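Long-range contacts in exopolysaccharide biosynthesis protein (Pantoea stewartii subsp. stewartii DC283, PDB 6TGF), which modifies the glycan matrix of the bacterial biofilm, probably as a hydrolase, and has a parallel beta-helix fold like that of bacteriophage tailspikes: residues V173-R177 and D213-F219; L176-P181 and S220-W226; K187-K191 and G201-V205. All coordinates share one frame. Residues are numbered along the deposited sequence.

Interaction 1: V173-R177 and D213-F219; sequences VDDLR and DDQGVIF. With EDO (1,2-ethanediol), chain C.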
ATOM      1  N   VAL B 173      13.419  43.593  -5.343  1.00 36.37           N
ATOM      2  CA  VAL B 173      13.587  43.723  -3.862  1.00 36.10           C
ATOM      3  C   VAL B 173      14.731  44.708  -3.595  1.00 35.88           C
ATOM      4  O   VAL B 173      14.658  45.429  -2.580  1.00 35.62           O
ATOM      5  CB  VAL B 173      13.825  42.382  -3.136  1.00 35.95           C
ATOM      6  CG1 VAL B 173      12.786  41.336  -3.494  1.00 35.91           C
ATOM      7  CG2 VAL B 173      15.220  41.829  -3.356  1.00 36.13           C
ATOM      8  N   ASP B 174      15.747  44.721  -4.468  1.00 35.89           N
ATOM      9  CA  ASP B 174      16.857  45.712  -4.458  1.00 35.99           C
ATOM     10  C   ASP B 174      16.259  47.119  -4.335  1.00 35.74           C
ATOM     11  O   ASP B 174      16.721  47.885  -3.464  1.00 35.69           O
ATOM     12  CB  ASP B 174      17.729  45.593  -5.713  1.00 36.34           C
ATOM     13  CG  ASP B 174      18.663  44.391  -5.730  1.00 36.61           C
ATOM     14  OD1 ASP B 174      18.719  43.664  -4.718  1.00 36.53           O
ATOM     15  OD2 ASP B 174      19.328  44.189  -6.765  1.00 37.13           O
ATOM     16  N   ASP B 175      15.254  47.427  -5.162  1.00 35.44           N
ATOM     17  CA  ASP B 175      14.550  48.737  -5.189  1.00 35.22           C
ATOM     18  C   ASP B 175      13.601  48.840  -3.986  1.00 34.76           C
ATOM     19  O   ASP B 175      13.449  49.962  -3.458  1.00 34.80           O
ATOM     20  CB  ASP B 175      13.818  48.941  -6.518  1.00 35.44           C
ATOM     21  CG  ASP B 175      14.758  49.144  -7.696  1.00 35.79           C
ATOM     22  OD1 ASP B 175      15.556  50.102  -7.650  1.00 35.97           O
ATOM     23  OD2 ASP B 175      14.697  48.334  -8.642  1.00 35.97           O
ATOM     24  N   LEU B 176      12.994  47.722  -3.567  1.00 34.26           N
ATOM     25  CA  LEU B 176      12.055  47.659  -2.410  1.00 33.77           C
ATOM     26  C   LEU B 176      12.798  48.012  -1.114  1.00 33.51           C
ATOM     27  O   LEU B 176      12.219  48.750  -0.292  1.00 33.60           O
ATOM     28  CB  LEU B 176      11.439  46.259  -2.318  1.00 33.59           C
ATOM     29  CG  LEU B 176      10.353  46.082  -1.257  1.00 33.38           C
ATOM     30  CD1 LEU B 176       9.126  46.918  -1.585  1.00 33.43           C
ATOM     31  CD2 LEU B 176       9.973  44.618  -1.110  1.00 33.33           C
ATOM     32  N   ARG B 177      14.024  47.507  -0.944  1.00 33.23           N
ATOM     33  CA  ARG B 177      14.868  47.730   0.263  1.00 33.15           C
ATOM     34  C   ARG B 177      15.344  49.188   0.323  1.00 33.48           C
ATOM     35  O   ARG B 177      15.823  49.597   1.397  1.00 33.57           O
ATOM     36  CB  ARG B 177      16.067  46.779   0.265  1.00 32.92           C
ATOM     37  CG  ARG B 177      15.723  45.343   0.634  1.00 32.73           C
ATOM     38  CD  ARG B 177      16.822  44.386   0.225  1.00 32.65           C
ATOM     39  NE  ARG B 177      16.570  43.019   0.658  1.00 32.48           N
ATOM     40  CZ  ARG B 177      17.233  41.951   0.223  1.00 32.42           C
ATOM     41  NH1 ARG B 177      18.200  42.077  -0.672  1.00 32.60           N
ATOM     42  NH2 ARG B 177      16.925  40.751   0.681  1.00 32.31           N
ATOM     43  N   ASP B 213      15.560  41.334   7.883  1.00 39.07           N
ATOM     44  CA  ASP B 213      15.375  40.839   6.492  1.00 38.34           C
ATOM     45  C   ASP B 213      15.552  39.317   6.490  1.00 37.91           C
ATOM     46  O   ASP B 213      16.628  38.858   6.925  1.00 38.05           O
ATOM     47  CB  ASP B 213      16.364  41.513   5.534  1.00 38.29           C
ATOM     48  CG  ASP B 213      16.066  41.299   4.060  1.00 38.12           C
ATOM     49  OD1 ASP B 213      15.956  40.128   3.645  1.00 38.04           O
ATOM     50  OD2 ASP B 213      15.959  42.309   3.333  1.00 38.02           O
ATOM     51  N   ASP B 214      14.537  38.573   6.036  1.00 37.35           N
ATOM     52  CA  ASP B 214      14.572  37.089   5.901  1.00 37.01           C
ATOM     53  C   ASP B 214      14.612  36.696   4.415  1.00 36.72           C
ATOM     54  O   ASP B 214      14.517  35.485   4.131  1.00 36.60           O
ATOM     55  CB  ASP B 214      13.407  36.431   6.650  1.00 36.84           C
ATOM     56  CG  ASP B 214      12.023  36.852   6.188  1.00 36.69           C
ATOM     57  OD1 ASP B 214      11.866  37.165   4.991  1.00 36.49           O
ATOM     58  OD2 ASP B 214      11.109  36.863   7.035  1.00 36.75           O
ATOM     59  N   GLN B 215      14.736  37.680   3.514  1.00 36.52           N
ATOM     60  CA  GLN B 215      15.017  37.509   2.059  1.00 36.44           C
ATOM     61  C   GLN B 215      13.824  36.883   1.321  1.00 36.12           C
ATOM     62  O   GLN B 215      14.027  36.458   0.167  1.00 36.07           O
ATOM     63  CB  GLN B 215      16.274  36.656   1.849  1.00 36.70           C
ATOM     64  CG  GLN B 215      17.563  37.463   1.842  1.00 37.12           C
ATOM     65  CD  GLN B 215      18.760  36.619   1.481  1.00 37.46           C
ATOM     66  OE1 GLN B 215      19.377  36.801   0.433  1.00 37.88           O
ATOM     67  NE2 GLN B 215      19.089  35.675   2.347  1.00 37.50           N
ATOM     68  N   GLY B 216      12.629  36.858   1.925  1.00 35.81           N
ATOM     69  CA  GLY B 216      11.446  36.183   1.351  1.00 35.43           C
ATOM     70  C   GLY B 216      10.136  36.843   1.748  1.00 35.21           C
ATOM     71  O   GLY B 216       9.357  37.194   0.844  1.00 35.13           O
ATOM     72  N   VAL B 217       9.889  36.979   3.052  1.00 35.06           N
ATOM     73  CA  VAL B 217       8.625  37.532   3.623  1.00 35.10           C
ATOM     74  C   VAL B 217       8.876  38.963   4.125  1.00 35.04           C
ATOM     75  O   VAL B 217       7.980  39.810   3.938  1.00 35.07           O
ATOM     76  CB  VAL B 217       8.077  36.610   4.729  1.00 35.15           C
ATOM     77  CG1 VAL B 217       6.788  37.143   5.335  1.00 35.37           C
ATOM     78  CG2 VAL B 217       7.872  35.191   4.215  1.00 35.05           C
ATOM     79  N   ILE B 218      10.043  39.219   4.729  1.00 34.89           N
ATOM     80  CA  ILE B 218      10.470  40.554   5.252  1.00 34.79           C
ATOM     81  C   ILE B 218      11.665  41.050   4.428  1.00 34.58           C
ATOM     82  O   ILE B 218      12.706  40.362   4.430  1.00 34.35           O
ATOM     83  CB  ILE B 218      10.818  40.475   6.754  1.00 34.96           C
ATOM     84  CG1 ILE B 218       9.646  39.967   7.599  1.00 35.14           C
ATOM     85  CG2 ILE B 218      11.342  41.812   7.261  1.00 35.12           C
ATOM     86  CD1 ILE B 218       8.482  40.926   7.702  1.00 35.39           C
ATOM     87  N   PHE B 219      11.512  42.200   3.761  1.00 34.49           N
ATOM     88  CA  PHE B 219      12.596  42.956   3.077  1.00 34.56           C
ATOM     89  C   PHE B 219      12.741  44.319   3.761  1.00 35.01           C
ATOM     90  O   PHE B 219      11.802  45.136   3.663  1.00 35.14           O
ATOM     91  CB  PHE B 219      12.297  43.109   1.585  1.00 34.41           C
ATOM     92  CG  PHE B 219      12.086  41.805   0.859  1.00 34.18           C
ATOM     93  CD1 PHE B 219      13.157  41.108   0.324  1.00 34.15           C
ATOM     94  CD2 PHE B 219      10.815  41.270   0.724  1.00 34.10           C
ATOM     95  CE1 PHE B 219      12.959  39.905  -0.336  1.00 34.16           C
ATOM     96  CE2 PHE B 219      10.617  40.068   0.064  1.00 34.04           C
ATOM     97  CZ  PHE B 219      11.690  39.388  -0.467  1.00 34.13           C
TER
HETATM   98  C1  EDO C 810      19.179  41.034  -9.293  1.00 72.08           C
HETATM   99  O1  EDO C 810      19.168  41.353  -7.915  1.00 71.60           O
HETATM  100  C2  EDO C 810      20.388  40.287  -9.719  1.00 72.26           C
HETATM  101  O2  EDO C 810      20.968  39.503  -8.692  1.00 72.38           O

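Interaction 2: L176-P181 and S220-W226; sequences LRKTRP and SGDGFHW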
ATOM      1  N   LEU B 176      12.994  47.722  -3.567  1.00 34.26           N
ATOM      2  CA  LEU B 176      12.055  47.659  -2.410  1.00 33.77           C
ATOM      3  C   LEU B 176      12.798  48.012  -1.114  1.00 33.51           C
ATOM      4  O   LEU B 176      12.219  48.750  -0.292  1.00 33.60           O
ATOM      5  CB  LEU B 176      11.439  46.259  -2.318  1.00 33.59           C
ATOM      6  CG  LEU B 176      10.353  46.082  -1.257  1.00 33.38           C
ATOM      7  CD1 LEU B 176       9.126  46.918  -1.585  1.00 33.43           C
ATOM      8  CD2 LEU B 176       9.973  44.618  -1.110  1.00 33.33           C
ATOM      9  N   ARG B 177      14.024  47.507  -0.944  1.00 33.23           N
ATOM     10  CA  ARG B 177      14.868  47.730   0.263  1.00 33.15           C
ATOM     11  C   ARG B 177      15.344  49.188   0.323  1.00 33.48           C
ATOM     12  O   ARG B 177      15.823  49.597   1.397  1.00 33.57           O
ATOM     13  CB  ARG B 177      16.067  46.779   0.265  1.00 32.92           C
ATOM     14  CG  ARG B 177      15.723  45.343   0.634  1.00 32.73           C
ATOM     15  CD  ARG B 177      16.822  44.386   0.225  1.00 32.65           C
ATOM     16  NE  ARG B 177      16.570  43.019   0.658  1.00 32.48           N
ATOM     17  CZ  ARG B 177      17.233  41.951   0.223  1.00 32.42           C
ATOM     18  NH1 ARG B 177      18.200  42.077  -0.672  1.00 32.60           N
ATOM     19  NH2 ARG B 177      16.925  40.751   0.681  1.00 32.31           N
ATOM     20  N   LYS B 178      15.230  49.931  -0.784  1.00 33.88           N
ATOM     21  CA  LYS B 178      15.673  51.347  -0.907  1.00 34.25           C
ATOM     22  C   LYS B 178      14.472  52.302  -0.833  1.00 34.30           C
ATOM     23  O   LYS B 178      14.706  53.519  -0.709  1.00 34.55           O
ATOM     24  CB  LYS B 178      16.440  51.542  -2.218  1.00 34.58           C
ATOM     25  CG  LYS B 178      17.846  50.959  -2.226  1.00 34.97           C
ATOM     26  CD  LYS B 178      18.444  50.846  -3.611  1.00 35.36           C
ATOM     27  CE  LYS B 178      19.947  50.670  -3.588  1.00 35.81           C
ATOM     28  NZ  LYS B 178      20.518  50.626  -4.954  1.00 36.13           N
ATOM     29  N   THR B 179      13.243  51.780  -0.906  1.00 34.29           N
ATOM     30  CA  THR B 179      11.985  52.574  -0.908  1.00 34.46           C
ATOM     31  C   THR B 179      11.409  52.632   0.510  1.00 34.62           C
ATOM     32  O   THR B 179      10.860  51.612   0.956  1.00 34.53           O
ATOM     33  CB  THR B 179      10.955  51.983  -1.881  1.00 34.43           C
ATOM     34  OG1 THR B 179      11.554  51.902  -3.176  1.00 34.35           O
ATOM     35  CG2 THR B 179       9.681  52.797  -1.953  1.00 34.45           C
ATOM     36  N   ARG B 180      11.521  53.781   1.183  1.00 34.87           N
ATOM     37  CA  ARG B 180      10.881  54.026   2.505  1.00 35.14           C
ATOM     38  C   ARG B 180       9.370  54.108   2.299  1.00 35.26           C
ATOM     39  O   ARG B 180       8.911  54.813   1.402  1.00 35.29           O
ATOM     40  CB  ARG B 180      11.420  55.309   3.146  1.00 35.38           C
ATOM     41  CG  ARG B 180      10.693  55.724   4.419  1.00 35.65           C
ATOM     42  CD  ARG B 180      11.380  56.864   5.146  1.00 35.89           C
ATOM     43  NE  ARG B 180      12.159  56.403   6.289  1.00 36.04           N
ATOM     44  CZ  ARG B 180      11.817  56.545   7.567  1.00 36.25           C
ATOM     45  NH1 ARG B 180      10.693  57.153   7.906  1.00 36.51           N
ATOM     46  NH2 ARG B 180      12.614  56.081   8.514  1.00 36.48           N
ATOM     47  N   PRO B 181       8.550  53.381   3.097  1.00 35.37           N
ATOM     48  CA  PRO B 181       7.096  53.535   3.047  1.00 35.57           C
ATOM     49  C   PRO B 181       6.666  54.979   3.344  1.00 35.98           C
ATOM     50  O   PRO B 181       7.329  55.635   4.128  1.00 35.80           O
ATOM     51  CB  PRO B 181       6.571  52.590   4.140  1.00 35.62           C
ATOM     52  CG  PRO B 181       7.693  51.597   4.372  1.00 35.40           C
ATOM     53  CD  PRO B 181       8.970  52.349   4.059  1.00 35.32           C
ATOM     54  N   SER B 220      13.871  44.545   4.437  1.00 35.50           N
ATOM     55  CA  SER B 220      14.113  45.718   5.318  1.00 36.02           C
ATOM     56  C   SER B 220      15.176  46.645   4.718  1.00 36.39           C
ATOM     57  O   SER B 220      16.080  46.148   4.012  1.00 36.44           O
ATOM     58  CB  SER B 220      14.490  45.282   6.709  1.00 36.28           C
ATOM     59  OG  SER B 220      15.577  44.373   6.679  1.00 36.54           O
ATOM     60  N   GLY B 221      15.046  47.945   4.996  1.00 36.69           N
ATOM     61  CA  GLY B 221      16.033  48.991   4.675  1.00 37.03           C
ATOM     62  C   GLY B 221      16.490  49.700   5.935  1.00 37.45           C
ATOM     63  O   GLY B 221      16.428  49.078   7.012  1.00 37.62           O
ATOM     64  N   ASP B 222      16.915  50.960   5.810  1.00 37.96           N
ATOM     65  CA  ASP B 222      17.445  51.778   6.933  1.00 38.35           C
ATOM     66  C   ASP B 222      16.262  52.404   7.683  1.00 38.02           C
ATOM     67  O   ASP B 222      15.826  53.502   7.290  1.00 38.27           O
ATOM     68  CB  ASP B 222      18.445  52.822   6.426  1.00 38.87           C
ATOM     69  CG  ASP B 222      19.426  53.313   7.478  1.00 39.61           C
ATOM     70  OD1 ASP B 222      19.258  52.951   8.662  1.00 40.09           O
ATOM     71  OD2 ASP B 222      20.359  54.053   7.104  1.00 40.17           O
ATOM     72  N   GLY B 223      15.759  51.712   8.710  1.00 37.73           N
ATOM     73  CA  GLY B 223      14.714  52.212   9.626  1.00 37.51           C
ATOM     74  C   GLY B 223      13.310  51.905   9.133  1.00 36.99           C
ATOM     75  O   GLY B 223      12.373  52.609   9.556  1.00 37.16           O
ATOM     76  N   PHE B 224      13.161  50.887   8.282  1.00 36.42           N
ATOM     77  CA  PHE B 224      11.856  50.426   7.740  1.00 36.01           C
ATOM     78  C   PHE B 224      11.999  49.013   7.165  1.00 35.75           C
ATOM     79  O   PHE B 224      13.138  48.529   6.998  1.00 35.77           O
ATOM     80  CB  PHE B 224      11.347  51.383   6.658  1.00 35.84           C
ATOM     81  CG  PHE B 224      12.175  51.402   5.398  1.00 35.59           C
ATOM     82  CD1 PHE B 224      11.951  50.483   4.384  1.00 35.36           C
ATOM     83  CD2 PHE B 224      13.183  52.339   5.228  1.00 35.56           C
ATOM     84  CE1 PHE B 224      12.716  50.503   3.227  1.00 35.25           C
ATOM     85  CE2 PHE B 224      13.946  52.356   4.071  1.00 35.46           C
ATOM     86  CZ  PHE B 224      13.710  51.440   3.073  1.00 35.30           C
ATOM     87  N   HIS B 225      10.860  48.386   6.861  1.00 35.43           N
ATOM     88  CA  HIS B 225      10.772  47.073   6.172  1.00 35.06           C
ATOM     89  C   HIS B 225       9.418  46.947   5.470  1.00 34.94           C
ATOM     90  O   HIS B 225       8.519  47.767   5.750  1.00 34.77           O
ATOM     91  CB  HIS B 225      11.029  45.922   7.157  1.00 35.01           C
ATOM     92  CG  HIS B 225       9.864  45.582   8.026  1.00 35.04           C
ATOM     93  ND1 HIS B 225       9.665  46.170   9.259  1.00 35.22           N
ATOM     94  CD2 HIS B 225       8.846  44.711   7.853  1.00 34.98           C
ATOM     95  CE1 HIS B 225       8.572  45.678   9.806  1.00 35.33           C
ATOM     96  NE2 HIS B 225       8.049  44.784   8.963  1.00 35.16           N
ATOM     97  N   TRP B 226       9.307  45.960   4.579  1.00 34.87           N
ATOM     98  CA  TRP B 226       8.057  45.561   3.884  1.00 35.09           C
ATOM     99  C   TRP B 226       7.756  44.098   4.220  1.00 35.59           C
ATOM    100  O   TRP B 226       8.667  43.263   4.067  1.00 35.35           O
ATOM    101  CB  TRP B 226       8.189  45.774   2.372  1.00 34.76           C
ATOM    102  CG  TRP B 226       8.448  47.194   1.977  1.00 34.40           C
ATOM    103  CD1 TRP B 226       9.665  47.793   1.840  1.00 34.24           C
ATOM    104  CD2 TRP B 226       7.467  48.198   1.658  1.00 34.31           C
ATOM    105  NE1 TRP B 226       9.509  49.098   1.460  1.00 34.22           N
ATOM    106  CE2 TRP B 226       8.174  49.377   1.340  1.00 34.20           C
ATOM    107  CE3 TRP B 226       6.069  48.218   1.612  1.00 34.41           C
ATOM    108  CZ2 TRP B 226       7.528  50.559   0.982  1.00 34.22           C
ATOM    109  CZ3 TRP B 226       5.431  49.387   1.257  1.00 34.46           C
ATOM    110  CH2 TRP B 226       6.153  50.541   0.946  1.00 34.36           C
TER
HETATM  111  O   HOH W   1      17.575  51.236   2.977  1.00 42.29           O

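Interaction 3: K187-K191 and G201-V205; sequences KIKLK and GGEFV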
ATOM      1  N   LYS B 187       0.607  50.227   1.278  1.00 40.62           N
ATOM      2  CA  LYS B 187       0.618  49.025   0.401  1.00 40.80           C
ATOM      3  C   LYS B 187       1.424  49.325  -0.864  1.00 40.56           C
ATOM      4  O   LYS B 187       1.300  50.446  -1.403  1.00 40.79           O
ATOM      5  CB  LYS B 187      -0.809  48.586   0.059  1.00 41.53           C
ATOM      6  CG  LYS B 187      -1.603  48.046   1.240  1.00 42.07           C
ATOM      7  CD  LYS B 187      -2.943  47.454   0.866  1.00 42.63           C
ATOM      8  CE  LYS B 187      -3.982  47.635   1.952  1.00 43.28           C
ATOM      9  NZ  LYS B 187      -5.042  46.603   1.883  1.00 43.71           N
ATOM     10  N   ILE B 188       2.223  48.351  -1.303  1.00 40.11           N
ATOM     11  CA  ILE B 188       3.046  48.421  -2.545  1.00 39.89           C
ATOM     12  C   ILE B 188       2.941  47.072  -3.262  1.00 39.68           C
ATOM     13  O   ILE B 188       2.595  46.075  -2.601  1.00 39.49           O
ATOM     14  CB  ILE B 188       4.500  48.823  -2.213  1.00 39.80           C
ATOM     15  CG1 ILE B 188       5.164  49.584  -3.361  1.00 40.10           C
ATOM     16  CG2 ILE B 188       5.337  47.626  -1.786  1.00 39.57           C
ATOM     17  CD1 ILE B 188       4.605  50.966  -3.584  1.00 40.40           C
ATOM     18  N   LYS B 189       3.211  47.060  -4.568  1.00 39.68           N
ATOM     19  CA  LYS B 189       3.104  45.861  -5.438  1.00 39.70           C
ATOM     20  C   LYS B 189       4.478  45.578  -6.055  1.00 39.02           C
ATOM     21  O   LYS B 189       4.909  46.370  -6.907  1.00 38.98           O
ATOM     22  CB  LYS B 189       2.019  46.113  -6.489  1.00 40.43           C
ATOM     23  CG  LYS B 189       1.320  44.872  -7.014  1.00 41.01           C
ATOM     24  CD  LYS B 189       2.011  44.256  -8.205  1.00 41.51           C
ATOM     25  CE  LYS B 189       1.554  42.839  -8.473  1.00 41.88           C
ATOM     26  NZ  LYS B 189       0.086  42.769  -8.676  1.00 42.50           N
ATOM     27  N   LEU B 190       5.148  44.509  -5.615  1.00 38.46           N
ATOM     28  CA  LEU B 190       6.460  44.069  -6.162  1.00 38.15           C
ATOM     29  C   LEU B 190       6.208  43.206  -7.405  1.00 38.25           C
ATOM     30  O   LEU B 190       5.598  42.130  -7.258  1.00 38.31           O
ATOM     31  CB  LEU B 190       7.236  43.295  -5.090  1.00 37.82           C
ATOM     32  CG  LEU B 190       8.626  42.807  -5.500  1.00 37.63           C
ATOM     33  CD1 LEU B 190       9.556  43.974  -5.795  1.00 37.57           C
ATOM     34  CD2 LEU B 190       9.229  41.914  -4.428  1.00 37.42           C
ATOM     35  N   LYS B 191       6.653  43.673  -8.578  1.00 38.37           N
ATOM     36  CA  LYS B 191       6.477  42.983  -9.886  1.00 38.49           C
ATOM     37  C   LYS B 191       7.146  41.605  -9.820  1.00 37.87           C
ATOM     38  O   LYS B 191       6.519  40.622 -10.265  1.00 38.05           O
ATOM     39  CB  LYS B 191       7.066  43.823 -11.024  1.00 39.16           C
ATOM     40  CG  LYS B 191       6.872  43.246 -12.421  1.00 39.98           C
ATOM     41  CD  LYS B 191       7.831  43.805 -13.454  1.00 40.58           C
ATOM     42  CE  LYS B 191       8.253  42.785 -14.491  1.00 41.06           C
ATOM     43  NZ  LYS B 191       9.222  41.811 -13.937  1.00 40.94           N
ATOM     44  N   GLY B 201       7.192  37.878  -7.020  1.00 37.08           N
ATOM     45  CA  GLY B 201       6.513  39.164  -6.769  1.00 36.99           C
ATOM     46  C   GLY B 201       5.332  38.985  -5.832  1.00 36.90           C
ATOM     47  O   GLY B 201       5.073  37.839  -5.416  1.00 36.95           O
ATOM     48  N   GLY B 202       4.637  40.077  -5.504  1.00 36.91           N
ATOM     49  CA  GLY B 202       3.442  40.050  -4.639  1.00 37.04           C
ATOM     50  C   GLY B 202       3.114  41.413  -4.058  1.00 37.10           C
ATOM     51  O   GLY B 202       3.721  42.413  -4.492  1.00 37.05           O
ATOM     52  N   GLU B 203       2.173  41.439  -3.111  1.00 37.23           N
ATOM     53  CA  GLU B 203       1.688  42.657  -2.413  1.00 37.43           C
ATOM     54  C   GLU B 203       2.397  42.761  -1.059  1.00 36.90           C
ATOM     55  O   GLU B 203       2.462  41.739  -0.348  1.00 37.03           O
ATOM     56  CB  GLU B 203       0.171  42.589  -2.245  1.00 38.27           C
ATOM     57  CG  GLU B 203      -0.428  43.815  -1.580  1.00 38.99           C
ATOM     58  CD  GLU B 203      -1.929  43.966  -1.761  1.00 39.93           C
ATOM     59  OE1 GLU B 203      -2.453  43.499  -2.797  1.00 40.44           O
ATOM     60  OE2 GLU B 203      -2.573  44.551  -0.866  1.00 40.63           O
ATOM     61  N   PHE B 204       2.901  43.950  -0.726  1.00 36.40           N
ATOM     62  CA  PHE B 204       3.695  44.220   0.500  1.00 36.06           C
ATOM     63  C   PHE B 204       3.093  45.408   1.256  1.00 36.10           C
ATOM     64  O   PHE B 204       2.628  46.369   0.614  1.00 35.90           O
ATOM     65  CB  PHE B 204       5.163  44.450   0.133  1.00 35.73           C
ATOM     66  CG  PHE B 204       5.894  43.196  -0.271  1.00 35.42           C
ATOM     67  CD1 PHE B 204       5.743  42.667  -1.543  1.00 35.27           C
ATOM     68  CD2 PHE B 204       6.719  42.535   0.626  1.00 35.23           C
ATOM     69  CE1 PHE B 204       6.406  41.508  -1.912  1.00 35.11           C
ATOM     70  CE2 PHE B 204       7.381  41.376   0.255  1.00 35.07           C
ATOM     71  CZ  PHE B 204       7.224  40.865  -1.012  1.00 35.04           C
ATOM     72  N   VAL B 205       3.116  45.326   2.590  1.00 36.34           N
ATOM     73  CA  VAL B 205       2.582  46.356   3.529  1.00 36.65           C
ATOM     74  C   VAL B 205       3.763  46.893   4.348  1.00 36.72           C
ATOM     75  O   VAL B 205       4.481  46.079   4.958  1.00 36.67           O
ATOM     76  CB  VAL B 205       1.442  45.785   4.401  1.00 36.79           C
ATOM     77  CG1 VAL B 205       1.847  44.547   5.183  1.00 36.79           C
ATOM     78  CG2 VAL B 205       0.862  46.827   5.338  1.00 37.05           C
TER
HETATM   79  O   HOH W   2       5.868  37.322  -9.298  1.00 41.25           O

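Interaction 1: V173-R177 and D213-F219
The second segment opens in a loop at D213, whose carboxylate takes the guanidinium of R177 in a salt bridge: NE of R177 lies 2.8 Å from OD2 of D213, and NH2 of R177 donates to OD1 of D213 at 3.2 Å. D213 OD2 also accepts from the backbone N of S220, so the acid ties R177 to strand 218-221. Next, G216 N donates to D214 OD1 at 3.2 Å, an Asx turn; V217 N donates to D214 OD1 at 2.8 Å, an Asx motif; and I218 N donates to D214 OD1 at 2.8 Å. Q215 lays its CG 3.5 Å from NH2 of R177, at the edge of the guanidinium. F219, on an outermost strand of the five-stranded mixed sheet, receives helix 173-176. V173 CG1 sits over the F219 ring, 3.9 Å from the centroid, in a CH-pi contact; L176 CD2 reaches F219 CB at 3.9 Å; and R177 NH2 meets the ring edge, 3.8 Å from F219 CD1. A flat aromatic suits a place shared by branched aliphatics and a long arginine. The chemistry is thus graded: buried apolar contacts on F219 and, at the more exposed margin, a salt bridge in which D213 compensates the charge of R177.

Interaction 2: L176-P181 and S220-W226
This is a largely apolar contact in which an irregular loop lies across the turn end of a beta hairpin: segment 176-181, which leaves helix 173-176 through a type I turn, rests on the aromatic side chains of strand 224-228 where strand 218-221 turns back into it. W226 is held on both faces. L176 CD1 stands 3.6 Å from the centroid of its five-membered ring, and on the opposite face P181 CG is 3.9 Å from the centroid of the six-membered ring, both CH-pi contacts. A tryptophan suits this slot because its flat indole offers an apolar face to each and still has a polar N-H at its edge: NE1 of W226 donates to the carbonyl O of T179 at 2.9 Å. The beta hairpin of strands 218-221 and 224-228 lies at the edge of a mixed sheet, with G221 N bonded to F224 O at 2.8 Å, and the loop packs beside its turn. F224 points at the loop, its ring face under R180 CA, 3.8 Å from the centroid, while P181 CD touches F224 CD1 at 3.5 Å. G221 fits because its CA approaches R177 O to 3.3 Å, leaving no room for a side chain there. At the outer margin a water accepts from D222 N and donates to R177 O, each at 2.9 Å; the R177 guanidinium itself is engaged with D213.

Interaction 3: K187-K191 and G201-V205
Four backbone hydrogen bonds join the two segments, in two reciprocal pairs. I188 N donates to F204 O at 2.8 Å and F204 N to I188 O at 2.9 Å; further along, L190 N donates to G202 O at 2.8 Å and G202 N to L190 O at 2.9 Å. Between them K189 faces E203, and beyond them K187 faces V205, as non-hydrogen-bonded pairs. Where the strands separate, a water accepts from G201 N at 2.7 Å and makes a longer, weak bond to K191 O. The arrangement is an antiparallel beta hairpin, strands 187-190 and 202-207, at the heart of a five-stranded mixed sheet: strand 168-170 adds on beside 187-190, and strand 224-228 beside 202-207. Alternation sorts the side chains. K187, K189 and E203 share the exposed face, where long charged chains can reach solvent; K187 NZ and E203 OE2 are 4.2 Å apart, beyond a salt bridge, though K187 CD comes within 3.4 Å of E203 OE2. I188, L190 and F204 occupy the other, buried face, as apolar residues should. There I188 CG2 meets F204 CB at 3.7 Å and F204 CE1 touches L190 CB at 3.7 Å. G201 allows close passage of the strand ends, its CA 3.1 Å from L190 O, and on the buried face W226 packs against both I188 and F204.

All three contacts belong to one small sheet and the helix and loop laid against it. Interaction 3 builds the sheet's middle through backbone hydrogen bonds, whereas interactions 1 and 2 depend on side chains and bring successive parts of the chain, sharing L176 and R177, onto the hairpin of strands 218-221 and 224-228. They meet in a common apolar core: F219 of interaction 1 and W226 of interaction 2 both touch F204 of interaction 3, while L176 and V173 reach I188 and L190. Each has a surface margin of its own: a salt bridge in interaction 1, a bridging water in interaction 2, and a lysine-glutamate face in interaction 3.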